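Local atomic coordinates of PrgB (Enterococcus faecalis, PDB entry 6EVU), a protein that promotes aggregation, biofilm formation and conjugation through DNA binding and compaction, and is an antigen I/II family protein, of which this is the adhesin domain. Residues V31-Q34 / S35-T38. Numbering follows the deposited sequence.
Sequences VFDQ and SVVT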
loop_
_atom_site.group_PDB
_atom_site.type_symbol
_atom_site.label_atom_id
_atom_site.label_comp_id
_atom_site.label_asym_id
_atom_site.label_seq_id
_atom_site.Cartn_x
_atom_site.Cartn_y
_atom_site.Cartn_z
ATOM N N VAL A 31 -7.802 -15.635 -4.433
ATOM C CA VAL A 31 -6.382 -15.900 -4.639
ATOM C C VAL A 31 -5.826 -14.810 -5.555
ATOM O O VAL A 31 -6.127 -14.778 -6.754
ATOM C CB VAL A 31 -6.157 -17.294 -5.238
ATOM C CG1 VAL A 31 -4.627 -17.614 -5.386
ATOM C CG2 VAL A 31 -6.919 -18.381 -4.395
ATOM N N PHE A 32 -4.951 -13.974 -5.000
ATOM C CA PHE A 32 -4.311 -12.918 -5.764
ATOM C C PHE A 32 -2.909 -12.777 -5.169
ATOM O O PHE A 32 -2.614 -11.942 -4.318
ATOM C CB PHE A 32 -5.110 -11.608 -5.739
ATOM C CG PHE A 32 -4.770 -10.721 -6.907
ATOM C CD1 PHE A 32 -5.499 -10.803 -8.055
ATOM C CD2 PHE A 32 -3.682 -9.874 -6.883
ATOM C CE1 PHE A 32 -5.154 -10.013 -9.155
ATOM C CE2 PHE A 32 -3.354 -9.076 -7.986
ATOM C CZ PHE A 32 -4.084 -9.171 -9.095
ATOM N N ASP A 33 -2.004 -13.605 -5.656
ATOM C CA ASP A 33 -0.679 -13.765 -5.053
ATOM C C ASP A 33 0.287 -14.161 -6.167
ATOM O O ASP A 33 -0.069 -14.129 -7.342
ATOM C CB ASP A 33 -0.748 -14.777 -3.903
ATOM C CG ASP A 33 -1.218 -16.146 -4.358
ATOM O OD1 ASP A 33 -1.064 -16.504 -5.529
ATOM O OD2 ASP A 33 -1.761 -16.865 -3.497
ATOM N N GLN A 34 1.522 -14.573 -5.813
ATOM C CA GLN A 34 2.498 -14.838 -6.872
ATOM C C GLN A 34 2.023 -15.927 -7.847
ATOM O O GLN A 34 2.433 -15.950 -9.020
ATOM C CB GLN A 34 3.848 -15.270 -6.271
ATOM C CG GLN A 34 5.102 -14.871 -7.079
ATOM C CD GLN A 34 5.132 -13.398 -7.520
ATOM O OE1 GLN A 34 5.078 -13.085 -8.712
ATOM N NE2 GLN A 34 5.197 -12.483 -6.543
ATOM N N SER A 35 1.204 -16.861 -7.375
ATOM C CA SER A 35 0.729 -17.938 -8.227
ATOM C C SER A 35 -0.124 -17.483 -9.408
ATOM O O SER A 35 -0.409 -18.297 -10.302
ATOM C CB SER A 35 -0.047 -18.962 -7.365
ATOM O OG SER A 35 -1.318 -18.479 -6.991
ATOM N N VAL A 36 -0.595 -16.230 -9.419
ATOM C CA VAL A 36 -1.531 -15.781 -10.442
ATOM C C VAL A 36 -0.832 -15.049 -11.584
ATOM O O VAL A 36 -1.466 -14.717 -12.597
ATOM C CB VAL A 36 -2.640 -14.905 -9.816
ATOM C CG1 VAL A 36 -3.191 -15.480 -8.479
ATOM C CG2 VAL A 36 -2.183 -13.442 -9.656
ATOM N N VAL A 37 0.474 -14.839 -11.474
ATOM C CA VAL A 37 1.250 -14.155 -12.503
ATOM C C VAL A 37 1.670 -15.174 -13.554
ATOM O O VAL A 37 2.110 -16.280 -13.223
ATOM C CB VAL A 37 2.454 -13.446 -11.856
ATOM C CG1 VAL A 37 3.273 -12.630 -12.878
ATOM C CG2 VAL A 37 1.970 -12.567 -10.681
ATOM N N THR A 38 1.431 -14.849 -14.820
ATOM C CA THR A 38 1.760 -15.731 -15.930
ATOM C C THR A 38 2.765 -15.067 -16.859
ATOM O O THR A 38 3.104 -13.894 -16.703
ATOM C CB THR A 38 0.534 -16.125 -16.764
ATOM O OG1 THR A 38 0.217 -15.073 -17.684
ATOM C CG2 THR A 38 -0.647 -16.433 -15.892
#
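Asp33 and Ser35 both tuck their side chains between their own backbone N and carbonyl carbon: chi1 of 60° in Asp33 brings OD1 to the backbone amide of Ser35, and chi1 of 74° in Ser35 brings OG to the same OD1. Asp33 OD1 accepts two bonds. Ser35 N reaches it at 2.9 Å from above the carboxylate plane, with an N-H...OD1 angle of 131°, and Ser35 OG donates to the same OD1 across only 2.5 Å, a length so short that its exact value is doubtful. Aspartate suits the place because its side chain is short enough to reach the amide two residues ahead, and serine because its hydroxyl adds a second donor. The backbone completes the turn: Val36 N donates to Asp33 O at 3.0 Å and nearly straight, followed by a weak bond from Val37 N to Gln34 O. Val36 sets CG1 4.0 Å from Val31 CG1. Buried and apolar, Val36 and Phe32 suit their places by touching Ala119 of strand 119-121 in the large antiparallel sheet; the ring of Phe32 also meets that of Phe177. Asp33 thus forms an Asx turn opening a short 3-10 turn, in the loop between strands 30-31 and 42-47.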